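Local coordinates for protein 3-deoxy-D-manno-octulosonate 8-phosphate phosphatase KdsC (Haemophilus influenzae Rd, PDB 1K1E) that hydrolyses 3-deoxy-D-manno-octulosonate 8-phosphate to free KDO and inorganic phosphate, a step of lipopolysaccharide biosynthesis, at residues A[8-13]-A[90-95]; A[50-55]-A[154-159]; A[82-87]-A[109-114]; A[100-105]-A[116-121]; A[120-125]-A[137-142]. All blocks are in the same frame, centred on the assembly; numbering follows the deposited sequence.

Contact 1: A[8-13]-A[90-95]; sequences IKFVIT and DLMKQA
In the Rossmann-like core of this HAD-type phosphatase, Phe10 and Ile12 of strand 10-14 meet Leu91, Met92 and Ala95 of helix 84-95, which packs on one side of the parallel sheet. The axes of segments 10-13 and 90-95 run at 146°, closer to antiparallel than to parallel, and are 9.9 Å apart at the nearest point. Phe10 spans much of that gap. Its CG stands anti to the backbone N (chi1 -170°), and the ring reaches the last turn of the helix. There the methyl CB of Ala95 sits over the centre of one ring face, 3.5 Å from the centroid and only 4° off the normal, a well-centred CH-pi contact. Leu91 meets the same ring from another direction: its CB lies in the ring plane at the edge, 3.9 Å from Phe10 CZ. The carbonyl oxygen Leu91 O approaches CE2 of Phe10 obliquely at 3.3 Å while it accepts the helical bond from Ala95 N, so this buried oxygen keeps a proper donor. Met92 CG touches the ring more loosely, 4.3 Å from Phe10 CD2. Leu57 of strand 53-58, the neighbour of strand 10-14 in the sheet, touches both Ile12 and Leu91. Ile12, two residues beyond Phe10, crosses Leu91 obliquely and touches it through a single methyl pair, Ile12 CG2 to Leu91 CD1 at 4.1 Å.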
# COMPACT_ATOMS: atom_id res chain seq x y z
N ILE A 8 28.46 -17.19 0.45
CA ILE A 8 27.70 -16.60 1.54
C ILE A 8 27.18 -17.64 2.50
O ILE A 8 26.55 -18.61 2.08
CB ILE A 8 26.50 -15.74 1.00
CG1 ILE A 8 27.11 -14.59 0.15
CG2 ILE A 8 25.64 -15.22 2.17
CD1 ILE A 8 26.13 -13.68 -0.56
N LYS A 9 27.45 -17.40 3.79
CA LYS A 9 27.01 -18.25 4.88
C LYS A 9 26.11 -17.51 5.85
O LYS A 9 25.50 -18.14 6.70
CB LYS A 9 28.22 -18.82 5.67
CG LYS A 9 29.08 -19.74 4.82
CD LYS A 9 28.30 -20.91 4.22
CE LYS A 9 27.67 -21.80 5.30
NZ LYS A 9 27.13 -22.96 4.64
N PHE A 10 26.01 -16.20 5.69
CA PHE A 10 25.24 -15.35 6.60
C PHE A 10 24.68 -14.16 5.84
O PHE A 10 25.36 -13.52 5.06
CB PHE A 10 26.21 -14.88 7.69
CG PHE A 10 25.58 -14.19 8.87
CD1 PHE A 10 24.33 -14.57 9.40
CD2 PHE A 10 26.32 -13.17 9.52
CE1 PHE A 10 23.81 -13.92 10.57
CE2 PHE A 10 25.82 -12.53 10.67
CZ PHE A 10 24.59 -12.89 11.19
N VAL A 11 23.44 -13.86 6.13
CA VAL A 11 22.75 -12.72 5.52
C VAL A 11 22.24 -11.89 6.67
O VAL A 11 21.55 -12.41 7.56
CB VAL A 11 21.58 -13.19 4.71
CG1 VAL A 11 20.68 -11.96 4.29
CG2 VAL A 11 22.09 -13.91 3.51
N ILE A 12 22.64 -10.63 6.71
CA ILE A 12 22.14 -9.68 7.72
C ILE A 12 21.19 -8.72 6.96
O ILE A 12 21.58 -8.13 5.90
CB ILE A 12 23.30 -8.82 8.29
CG1 ILE A 12 24.26 -9.69 9.08
CG2 ILE A 12 22.74 -7.71 9.21
CD1 ILE A 12 25.53 -8.92 9.36
N THR A 13 20.00 -8.52 7.50
CA THR A 13 19.07 -7.64 6.85
C THR A 13 18.57 -6.49 7.73
O THR A 13 18.23 -6.64 8.92
CB THR A 13 17.82 -8.44 6.30
OG1 THR A 13 16.96 -7.53 5.61
CG2 THR A 13 17.00 -9.01 7.40
N ASP A 90 29.58 -7.87 15.22
CA ASP A 90 29.08 -8.59 16.39
C ASP A 90 28.21 -9.72 15.94
O ASP A 90 28.30 -10.82 16.48
CB ASP A 90 28.30 -7.66 17.30
CG ASP A 90 29.18 -6.68 18.05
OD1 ASP A 90 28.61 -5.68 18.63
OD2 ASP A 90 30.41 -6.93 18.05
N LEU A 91 27.36 -9.46 14.93
CA LEU A 91 26.46 -10.52 14.45
C LEU A 91 27.27 -11.58 13.72
O LEU A 91 26.98 -12.79 13.78
CB LEU A 91 25.39 -9.91 13.52
CG LEU A 91 24.32 -9.09 14.24
CD1 LEU A 91 23.45 -8.32 13.16
CD2 LEU A 91 23.39 -10.06 15.11
N MET A 92 28.31 -11.16 13.03
CA MET A 92 29.12 -12.15 12.31
C MET A 92 29.76 -13.08 13.34
O MET A 92 29.75 -14.29 13.16
CB MET A 92 30.26 -11.50 11.52
CG MET A 92 29.70 -10.69 10.30
SD MET A 92 30.96 -9.56 9.71
CE MET A 92 30.21 -8.71 8.36
N LYS A 93 30.32 -12.46 14.39
CA LYS A 93 30.97 -13.26 15.41
C LYS A 93 29.94 -14.23 16.02
O LYS A 93 30.28 -15.41 16.30
CB LYS A 93 31.59 -12.35 16.49
CG LYS A 93 32.72 -12.98 17.29
N GLN A 94 28.70 -13.78 16.19
CA GLN A 94 27.69 -14.69 16.76
C GLN A 94 27.41 -15.79 15.79
O GLN A 94 27.16 -16.96 16.20
CB GLN A 94 26.38 -13.97 17.13
CG GLN A 94 26.41 -13.16 18.43
CD GLN A 94 25.14 -12.41 18.63
OE1 GLN A 94 25.15 -11.16 18.75
NE2 GLN A 94 24.01 -13.13 18.67
N ALA A 95 27.49 -15.48 14.50
CA ALA A 95 27.20 -16.50 13.48
C ALA A 95 28.32 -17.49 13.25
O ALA A 95 28.12 -18.58 12.70
CB ALA A 95 26.82 -15.81 12.09

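Contact 2: A[50-55]-A[154-159]; sequences ADIQVA and MILQAQ
Ala50 and Leu156 form the tight end of this contact: Ala50 CB and Leu156 CD2 are 3.4 Å apart, closer than two methyl carbons usually come. The CB of Leu156 does not itself aim at segment 50-55; the branch end does the touching, with CG anti to the carbonyl carbon (chi1 -68°). Next to it the tip of Ile52 meets two helix residues. Its CD1 lies 3.9 Å from Ile155 CG2, with Leu156 CD2 somewhat farther off. Here helix 147-158 packs on the parallel sheet, where strand 53-58 begins just after a Schellman motif closes helix 38-49, with Asp51 at positive phi as its C-prime residue. Val11 of the neighbouring strand 10-14 touches both Ile52 and Ile155, and Leu47 of helix 38-49 backs Ile52 and Leu156. The other side is looser and wetter. Gln159, just past the helix end, meets Ile52 tip to tip, its OE1 3.6 Å from Ile52 CD1. The amide is held from elsewhere: NE2 donates to the backbone oxygens of Ile8 and Leu5. A water completes this side, donating both to Ala50 O at 2.7 Å and to Gln159 OE1 at 3.1 Å.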
# COMPACT_ATOMS: atom_id res chain seq x y z
N ALA A 50 19.19 -24.04 4.02
CA ALA A 50 20.32 -24.27 3.14
C ALA A 50 21.64 -23.92 3.85
O ALA A 50 22.65 -23.65 3.17
CB ALA A 50 20.17 -23.45 1.87
N ASP A 51 21.59 -23.89 5.18
CA ASP A 51 22.73 -23.62 6.07
C ASP A 51 23.25 -22.20 5.96
O ASP A 51 24.44 -21.99 6.11
CB ASP A 51 23.88 -24.59 5.77
CG ASP A 51 24.89 -24.66 6.90
OD1 ASP A 51 26.10 -24.81 6.61
OD2 ASP A 51 24.48 -24.58 8.09
N ILE A 52 22.39 -21.25 5.64
CA ILE A 52 22.85 -19.86 5.61
C ILE A 52 22.09 -19.14 6.70
O ILE A 52 20.85 -19.00 6.63
CB ILE A 52 22.52 -19.27 4.26
CG1 ILE A 52 23.33 -20.00 3.17
CG2 ILE A 52 22.76 -17.75 4.35
CD1 ILE A 52 22.88 -19.56 1.77
N GLN A 53 22.79 -18.67 7.73
CA GLN A 53 22.03 -18.05 8.80
C GLN A 53 21.48 -16.69 8.39
O GLN A 53 22.03 -16.05 7.48
CB GLN A 53 22.92 -17.90 10.00
CG GLN A 53 23.48 -19.26 10.46
CD GLN A 53 24.53 -19.05 11.56
OE1 GLN A 53 24.20 -18.65 12.68
NE2 GLN A 53 25.79 -19.27 11.23
N VAL A 54 20.46 -16.25 9.10
CA VAL A 54 19.91 -14.92 8.82
C VAL A 54 19.86 -14.10 10.12
O VAL A 54 19.49 -14.60 11.16
CB VAL A 54 18.52 -15.02 8.19
CG1 VAL A 54 17.94 -13.62 8.03
CG2 VAL A 54 18.61 -15.84 6.84
N ALA A 55 20.26 -12.84 10.04
CA ALA A 55 20.20 -11.93 11.20
C ALA A 55 19.46 -10.65 10.79
O ALA A 55 19.44 -10.29 9.60
CB ALA A 55 21.61 -11.57 11.69
N MET A 154 18.66 -15.41 -5.37
CA MET A 154 19.93 -15.25 -6.12
C MET A 154 21.05 -15.99 -5.44
O MET A 154 21.86 -16.69 -6.11
CB MET A 154 20.35 -13.76 -6.17
CG MET A 154 19.54 -12.89 -7.08
SD MET A 154 20.28 -11.22 -7.12
CE MET A 154 21.95 -11.65 -7.32
N ILE A 155 21.14 -15.82 -4.12
CA ILE A 155 22.19 -16.51 -3.38
C ILE A 155 22.04 -18.04 -3.51
O ILE A 155 23.00 -18.74 -3.81
CB ILE A 155 22.18 -16.09 -1.88
CG1 ILE A 155 22.47 -14.59 -1.78
CG2 ILE A 155 23.23 -16.94 -1.10
CD1 ILE A 155 22.33 -13.98 -0.37
N LEU A 156 20.85 -18.55 -3.23
CA LEU A 156 20.62 -19.99 -3.34
C LEU A 156 20.87 -20.53 -4.74
O LEU A 156 21.39 -21.65 -4.92
CB LEU A 156 19.21 -20.35 -2.90
CG LEU A 156 18.98 -20.15 -1.39
CD1 LEU A 156 17.51 -20.19 -1.05
CD2 LEU A 156 19.73 -21.23 -0.61
N GLN A 157 20.49 -19.76 -5.75
CA GLN A 157 20.74 -20.26 -7.08
C GLN A 157 22.24 -20.33 -7.32
O GLN A 157 22.71 -21.27 -7.92
CB GLN A 157 20.13 -19.35 -8.09
CG GLN A 157 20.45 -19.76 -9.50
CD GLN A 157 19.34 -19.34 -10.36
OE1 GLN A 157 18.23 -19.91 -10.29
NE2 GLN A 157 19.57 -18.29 -11.14
N ALA A 158 22.98 -19.33 -6.85
CA ALA A 158 24.43 -19.32 -7.02
C ALA A 158 25.07 -20.54 -6.37
O ALA A 158 26.06 -21.05 -6.90
CB ALA A 158 25.04 -18.04 -6.45
N GLN A 159 24.51 -21.01 -5.24
CA GLN A 159 24.99 -22.19 -4.53
C GLN A 159 24.44 -23.54 -5.07
O GLN A 159 24.67 -24.60 -4.48
CB GLN A 159 24.67 -22.01 -3.03
CG GLN A 159 25.42 -20.73 -2.51
CD GLN A 159 25.45 -20.57 -1.02
OE1 GLN A 159 25.13 -21.48 -0.31
NE2 GLN A 159 25.85 -19.38 -0.53
O HOH W 1 25.06 -22.76 2.52

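Contact 3: A[82-87]-A[109-114]; sequences LEKETA and SVDLPA. With HG (mercury (II) ion), chain N; SO4 (sulfate ion), chain O.
Lys84 at the start of helix 84-95 reaches across to Val110, Asp111 and Ala114, in an arrangement consistent with motifs III and IV of HAD phosphatases, the lysine and the acidic loop beside the metal site. Its CB faces Ala114 CB at 4.2 Å, and CG passes Val110 O at the same 4.2 Å. Beyond CG the chain is extended (chi2 -173°, chi3 -179°), taking CD past Asp111, 3.5 Å from its OD1, and CE to 3.8 Å from Val110 CG1. At the tip NZ makes a salt bridge of 2.9 Å to Asp111 OD1, approaching nearly in line with the C-O bond. NZ also donates to sulfate O1 at 2.7 Å and, weakly, to O4. Its other partners are Asp14, through a second salt bridge, and Tyr104 OH, through a weak bond. Lys84 probably binds the substrate, as in related enzymes, and the sulfate, probably from the crystallisation liquor, may mark where a phosphate sits. Asp111 is gripped in turn: Tyr104 OH bonds to OD1, and the backbone N of Asp107 and Asp108 donate to OD2, which ties this carboxylate to the cobalt-binding loop. A water bridges the backbones, donating to Leu82 O and Val110 O and accepting from Lys84 N. On the outer flank Glu85 CB packs on Pro113 CB at 3.7 Å. A second subunit also packs on segment 109-114, its Leu172 against Pro113 and its Phe171 against Val110. Ala114 O, 2.9 Å from the mercury ion, shares that metal with Cys88 and Cys118.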
# COMPACT_ATOMS: atom_id res chain seq x y z
N LEU A 82 21.85 2.16 16.38
CA LEU A 82 21.89 3.00 15.19
C LEU A 82 23.21 3.00 14.48
O LEU A 82 23.32 3.44 13.33
CB LEU A 82 21.48 4.43 15.53
CG LEU A 82 19.98 4.68 15.46
CD1 LEU A 82 19.64 6.16 15.72
CD2 LEU A 82 19.51 4.29 14.06
N GLU A 83 24.22 2.48 15.14
CA GLU A 83 25.56 2.42 14.57
C GLU A 83 25.74 1.00 14.09
O GLU A 83 26.20 0.10 14.82
CB GLU A 83 26.59 2.79 15.63
CG GLU A 83 28.00 2.81 15.12
CD GLU A 83 28.62 1.43 15.07
OE1 GLU A 83 28.76 0.82 16.16
OE2 GLU A 83 28.96 0.95 13.95
N LYS A 84 25.41 0.82 12.81
CA LYS A 84 25.41 -0.51 12.23
C LYS A 84 26.72 -1.19 11.89
O LYS A 84 26.75 -2.41 11.86
CB LYS A 84 24.48 -0.51 11.00
CG LYS A 84 23.05 -0.19 11.41
CD LYS A 84 22.07 -0.34 10.23
CE LYS A 84 20.62 0.03 10.68
NZ LYS A 84 19.69 -0.44 9.60
N GLU A 85 27.80 -0.45 11.69
CA GLU A 85 29.04 -1.14 11.35
C GLU A 85 29.54 -2.08 12.47
O GLU A 85 30.00 -3.17 12.18
CB GLU A 85 30.16 -0.15 11.03
CG GLU A 85 31.50 -0.89 10.76
CD GLU A 85 32.69 0.08 10.68
OE1 GLU A 85 32.45 1.26 10.33
OE2 GLU A 85 33.85 -0.35 10.95
N THR A 86 29.50 -1.68 13.73
CA THR A 86 29.98 -2.63 14.70
C THR A 86 28.94 -3.75 14.94
O THR A 86 29.32 -4.87 15.26
CB THR A 86 30.35 -1.96 16.03
OG1 THR A 86 29.21 -1.30 16.53
CG2 THR A 86 31.47 -0.92 15.79
N ALA A 87 27.65 -3.45 14.73
CA ALA A 87 26.59 -4.44 14.89
C ALA A 87 26.90 -5.53 13.89
O ALA A 87 26.71 -6.71 14.20
CB ALA A 87 25.17 -3.87 14.60
N SER A 109 20.97 5.66 4.16
CA SER A 109 22.28 6.14 4.60
C SER A 109 22.81 5.39 5.79
O SER A 109 24.03 5.11 5.84
CB SER A 109 22.22 7.65 4.92
OG SER A 109 21.75 8.33 3.73
N VAL A 110 21.92 5.07 6.73
CA VAL A 110 22.31 4.34 7.94
C VAL A 110 22.98 3.03 7.57
O VAL A 110 23.78 2.54 8.33
CB VAL A 110 21.06 3.97 8.86
CG1 VAL A 110 21.51 3.66 10.33
CG2 VAL A 110 20.03 5.13 8.88
N ASP A 111 22.66 2.44 6.42
CA ASP A 111 23.26 1.16 6.08
C ASP A 111 24.61 1.26 5.36
O ASP A 111 25.28 0.24 5.15
CB ASP A 111 22.29 0.38 5.20
CG ASP A 111 20.94 0.28 5.82
OD1 ASP A 111 20.88 -0.25 6.93
OD2 ASP A 111 19.94 0.74 5.23
N LEU A 112 25.00 2.47 4.97
CA LEU A 112 26.26 2.62 4.27
C LEU A 112 27.45 1.95 5.03
O LEU A 112 28.27 1.27 4.40
CB LEU A 112 26.53 4.12 4.00
CG LEU A 112 25.56 4.64 2.91
CD1 LEU A 112 25.82 6.18 2.75
CD2 LEU A 112 25.80 3.95 1.59
N PRO A 113 27.56 2.14 6.36
CA PRO A 113 28.68 1.50 7.07
C PRO A 113 28.49 -0.03 7.10
O PRO A 113 29.47 -0.76 7.15
CB PRO A 113 28.61 2.10 8.49
CG PRO A 113 27.84 3.39 8.31
CD PRO A 113 26.79 3.02 7.25
N ALA A 114 27.24 -0.48 7.03
CA ALA A 114 26.92 -1.89 7.00
C ALA A 114 27.34 -2.57 5.70
O ALA A 114 27.85 -3.71 5.72
CB ALA A 114 25.40 -2.12 7.25
HG HG N . 27.34 -5.99 7.42
S SO4 O . 17.54 2.01 10.83
O1 SO4 O . 18.58 1.97 9.80
O2 SO4 O . 16.36 2.72 10.23
O3 SO4 O . 17.99 2.75 12.00
O4 SO4 O . 17.27 0.59 11.17
O HOH W 2 25.08 3.13 10.79

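Contact 4: A[100-105]-A[116-121]; sequences EQTAYI and AACGTS. With HG (mercury (II) ion), chain N.
The Tyr104 ring and Cys118 meet obliquely, with the sulfur beside the root of the side chain: Cys118 SG is 3.6 Å from Tyr104 CB. The mercury ion on that sulfur, bound at 2.3 Å, lies near the ring atom CD1, while Ala114 of helix 112-117 packs against the ring farther out. Tyr104 CB lies on the face of the sheet where Cys118 sits, and chi1 (-170°) sets CG anti to the backbone N. The hydroxyl end runs on to the pair formed by Lys84 and Asp111. The sulfur is pressed from a second direction by Thr102 CG2, at 3.3 Å. The flat peptide groups carry the rest. Thr120 N donates in the plane of the Thr102 carbonyl at 3.2 Å, and the same oxygen takes a weak second bond from Gly119 N. Two residues on, Tyr104 N donates to Thr120 O at 3.0 Å from a position tilted 25° from that carbonyl plane. These are the parallel bridges of a beta-alpha-beta unit: strand 102-106 leads through helix 112-117 into strand 120-123, its direct neighbour in the sheet. Ala103 and Thr120 share the sheet face away from the mercury, their CB atoms 3.9 Å apart. Thr120 O doubles as acceptor of a CA-H...O contact, 3.1 Å from Ala103 CA. At the start of the pair, where the CA atoms of Glu100 and Gly119 come close, a water donates to Glu100 O or Thr102 O and sits 2.5 Å from Thr120 OG1.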
# COMPACT_ATOMS: atom_id res chain seq x y z
N GLU A 100 33.75 -11.63 4.84
CA GLU A 100 33.70 -12.03 3.45
C GLU A 100 32.59 -12.99 3.14
O GLU A 100 32.12 -13.03 2.01
CB GLU A 100 35.04 -12.65 2.95
CG GLU A 100 35.67 -13.70 3.80
CD GLU A 100 37.00 -14.21 3.18
OE1 GLU A 100 37.85 -14.84 3.90
OE2 GLU A 100 37.19 -13.98 1.95
N GLN A 101 32.13 -13.75 4.13
CA GLN A 101 31.06 -14.73 3.92
C GLN A 101 29.67 -14.16 4.29
O GLN A 101 28.69 -14.91 4.36
CB GLN A 101 31.31 -15.97 4.78
CG GLN A 101 32.78 -16.50 4.84
CD GLN A 101 33.06 -17.62 5.93
OE1 GLN A 101 32.61 -17.54 7.10
NE2 GLN A 101 33.83 -18.64 5.54
N THR A 102 29.60 -12.87 4.57
CA THR A 102 28.33 -12.25 4.97
C THR A 102 27.81 -11.30 3.91
O THR A 102 28.61 -10.63 3.24
CB THR A 102 28.56 -11.44 6.20
OG1 THR A 102 29.12 -12.28 7.22
CG2 THR A 102 27.26 -10.83 6.72
N ALA A 103 26.49 -11.23 3.75
CA ALA A 103 25.90 -10.29 2.78
C ALA A 103 24.92 -9.44 3.57
O ALA A 103 24.35 -9.92 4.52
CB ALA A 103 25.14 -11.02 1.69
N TYR A 104 24.72 -8.18 3.14
CA TYR A 104 23.85 -7.25 3.85
C TYR A 104 22.86 -6.68 2.84
O TYR A 104 23.20 -6.51 1.69
CB TYR A 104 24.64 -6.05 4.36
CG TYR A 104 23.88 -5.14 5.29
CD1 TYR A 104 23.82 -5.39 6.67
CD2 TYR A 104 23.15 -4.04 4.79
CE1 TYR A 104 23.05 -4.57 7.53
CE2 TYR A 104 22.43 -3.26 5.62
CZ TYR A 104 22.35 -3.50 6.97
OH TYR A 104 21.60 -2.68 7.77
N ILE A 105 21.67 -6.33 3.30
CA ILE A 105 20.71 -5.72 2.39
C ILE A 105 20.13 -4.52 3.10
O ILE A 105 19.62 -4.65 4.22
CB ILE A 105 19.58 -6.75 1.92
CG1 ILE A 105 18.54 -5.98 1.03
CG2 ILE A 105 19.02 -7.59 3.12
CD1 ILE A 105 17.53 -6.99 0.35
N ALA A 116 29.79 -1.60 3.88
CA ALA A 116 31.25 -1.57 3.95
C ALA A 116 31.81 -2.68 4.84
O ALA A 116 32.83 -3.26 4.55
CB ALA A 116 31.73 -0.22 4.43
N ALA A 117 31.11 -2.97 5.92
CA ALA A 117 31.58 -4.00 6.83
C ALA A 117 31.32 -5.40 6.26
O ALA A 117 32.13 -6.33 6.54
CB ALA A 117 30.92 -3.85 8.10
N CYS A 118 30.26 -5.57 5.44
CA CYS A 118 30.00 -6.92 4.85
C CYS A 118 30.79 -7.17 3.56
O CYS A 118 31.22 -6.25 2.90
CB CYS A 118 28.52 -7.13 4.54
SG CYS A 118 27.48 -7.67 5.91
N GLY A 119 30.93 -8.44 3.21
CA GLY A 119 31.64 -8.80 2.00
C GLY A 119 30.83 -8.55 0.75
O GLY A 119 31.39 -8.23 -0.27
N THR A 120 29.51 -8.68 0.83
CA THR A 120 28.61 -8.49 -0.31
C THR A 120 27.46 -7.62 0.18
O THR A 120 27.05 -7.76 1.34
CB THR A 120 28.02 -9.87 -0.74
OG1 THR A 120 29.10 -10.73 -1.14
CG2 THR A 120 27.03 -9.74 -1.87
N SER A 121 26.95 -6.75 -0.67
CA SER A 121 25.86 -5.87 -0.25
C SER A 121 24.85 -5.71 -1.38
O SER A 121 25.21 -5.65 -2.55
CB SER A 121 26.42 -4.50 0.12
OG SER A 121 27.23 -4.01 -0.95
HG HG N . 27.34 -5.99 7.42
O HOH W 3 30.04 -11.96 0.86

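Contact 5: A[120-125]-A[137-142]; sequences TSFAVA and HVLSTH
Phe122 and His137 both set CG anti to the carbonyl carbon and beside the backbone N (chi1 -66° and -41°); as a bridged parallel pair the two residues already point to the same face of the sheet. They belong to strand 120-123 and the short edge strand 137-138, joined by helix 129-132 as the last beta-alpha-beta crossover of the parallel sheet. The rings meet aslant, planes 36° apart, with His137 CD2 standing over one face of Phe122, offset toward the rim and 3.7 Å from CZ. Thr120 comes to the histidine from its edge instead: CG2 lies in the imidazole plane, 3.7 Å from NE2. Two residues after His137, Leu139 CD2 touches Phe122 CD2 at 3.8 Å. Met151 and Met154 of helix 147-158 also pack against the phenyl ring. The backbones zip up in alternation: His137 N donates to Ser121 O, Ala123 N to His137 O, and Leu139 N to Ala123 O. The last of these, at 2.9 Å, is nearly straight both at the hydrogen and at the carbonyl. Past Leu139 the regular pairing stops. Segment 137-142 turns through Ser140, whose N bonds to Glu150 of helix 147-158; the hydroxyl of Thr141 is held by the same carboxylate. The two segments then rejoin through Ala125 N, which donates to Thr141 O at 3.0 Å from above the carbonyl plane. There the methyl Ala125 CB is wedged among backbone oxygens, 3.4 Å from Leu139 O, and meets the His142 ring at CD2, 3.5 Å away.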
# COMPACT_ATOMS: atom_id res chain seq x y z
N THR A 120 29.51 -8.68 0.83
CA THR A 120 28.61 -8.49 -0.31
C THR A 120 27.46 -7.62 0.18
O THR A 120 27.05 -7.76 1.34
CB THR A 120 28.02 -9.87 -0.74
OG1 THR A 120 29.10 -10.73 -1.14
CG2 THR A 120 27.03 -9.74 -1.87
N SER A 121 26.95 -6.75 -0.67
CA SER A 121 25.86 -5.87 -0.25
C SER A 121 24.85 -5.71 -1.38
O SER A 121 25.21 -5.65 -2.55
CB SER A 121 26.42 -4.50 0.12
OG SER A 121 27.23 -4.01 -0.95
N PHE A 122 23.59 -5.55 -0.98
CA PHE A 122 22.45 -5.39 -1.86
C PHE A 122 21.63 -4.20 -1.44
O PHE A 122 21.47 -3.94 -0.25
CB PHE A 122 21.52 -6.58 -1.71
CG PHE A 122 22.12 -7.89 -2.21
CD1 PHE A 122 22.96 -8.63 -1.39
CD2 PHE A 122 21.81 -8.38 -3.47
CE1 PHE A 122 23.47 -9.83 -1.80
CE2 PHE A 122 22.33 -9.63 -3.89
CZ PHE A 122 23.17 -10.35 -3.05
N ALA A 123 21.08 -3.49 -2.43
CA ALA A 123 20.20 -2.37 -2.10
C ALA A 123 18.88 -2.68 -2.75
O ALA A 123 18.85 -3.22 -3.87
CB ALA A 123 20.77 -1.02 -2.67
N VAL A 124 17.79 -2.36 -2.05
CA VAL A 124 16.44 -2.50 -2.61
C VAL A 124 16.26 -1.49 -3.73
O VAL A 124 16.96 -0.46 -3.79
CB VAL A 124 15.33 -2.30 -1.51
CG1 VAL A 124 15.47 -3.40 -0.47
CG2 VAL A 124 15.47 -0.91 -0.83
N ALA A 125 15.33 -1.80 -4.62
CA ALA A 125 15.12 -0.93 -5.81
C ALA A 125 14.77 0.53 -5.58
O ALA A 125 14.98 1.36 -6.47
CB ALA A 125 14.06 -1.56 -6.67
N HIS A 137 25.17 -5.14 -5.53
CA HIS A 137 24.08 -5.50 -6.40
C HIS A 137 22.81 -4.72 -6.10
O HIS A 137 22.30 -4.75 -4.98
CB HIS A 137 23.83 -7.02 -6.22
CG HIS A 137 25.08 -7.86 -6.12
ND1 HIS A 137 25.82 -8.25 -7.22
CD2 HIS A 137 25.67 -8.47 -5.04
CE1 HIS A 137 26.79 -9.07 -6.83
NE2 HIS A 137 26.72 -9.22 -5.52
N VAL A 138 22.28 -4.04 -7.10
CA VAL A 138 21.03 -3.34 -6.89
C VAL A 138 19.91 -4.25 -7.31
O VAL A 138 19.87 -4.68 -8.46
CB VAL A 138 20.99 -2.02 -7.71
CG1 VAL A 138 19.59 -1.33 -7.56
CG2 VAL A 138 22.10 -1.09 -7.18
N LEU A 139 18.97 -4.55 -6.40
CA LEU A 139 17.89 -5.46 -6.75
C LEU A 139 16.82 -4.72 -7.56
O LEU A 139 16.74 -3.49 -7.50
CB LEU A 139 17.25 -5.97 -5.45
CG LEU A 139 18.30 -6.72 -4.60
CD1 LEU A 139 17.77 -6.74 -3.13
CD2 LEU A 139 18.43 -8.14 -5.13
N SER A 140 15.99 -5.50 -8.27
CA SER A 140 14.91 -4.90 -9.07
C SER A 140 13.62 -4.69 -8.30
O SER A 140 12.76 -3.96 -8.76
CB SER A 140 14.65 -5.78 -10.32
OG SER A 140 13.95 -7.00 -10.02
N THR A 141 13.49 -5.36 -7.14
CA THR A 141 12.27 -5.26 -6.32
C THR A 141 12.31 -4.20 -5.22
O THR A 141 13.33 -4.03 -4.56
CB THR A 141 11.97 -6.60 -5.68
OG1 THR A 141 12.00 -7.62 -6.68
CG2 THR A 141 10.63 -6.53 -5.04
N HIS A 142 11.22 -3.44 -5.06
CA HIS A 142 11.19 -2.42 -4.00
C HIS A 142 11.18 -3.01 -2.63
O HIS A 142 10.69 -4.14 -2.43
CB HIS A 142 9.96 -1.54 -4.09
CG HIS A 142 9.99 -0.58 -5.24
ND1 HIS A 142 9.22 0.56 -5.29
CD2 HIS A 142 10.71 -0.60 -6.38
CE1 HIS A 142 9.46 1.20 -6.43
NE2 HIS A 142 10.36 0.51 -7.11

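Contacts 1, 2, 4 and 5 all reach the same parallel sheet. Contact 1 lies on one side of it and contact 2 on the other, and Thr13 N and Ala55 O, 2.8 Å apart, link their strands. Contacts 4 and 5 share Thr120 and Ser121, and Tyr104 O to Phe122 N at 2.9 Å continues the strand pairing. Contact 5 also meets contact 2 where Met154 CE packs 4.0 Å from Phe122 CE2. Contact 3 lies at the active site: the Asp111 side chain is about 4 Å from the cobalt, against about 11 Å for Ile12 of contact 1. Tyr104 OH, 2.7 Å from Asp111 OD1, ties contact 4 to contact 3, and both contacts supply ligands to the mercury.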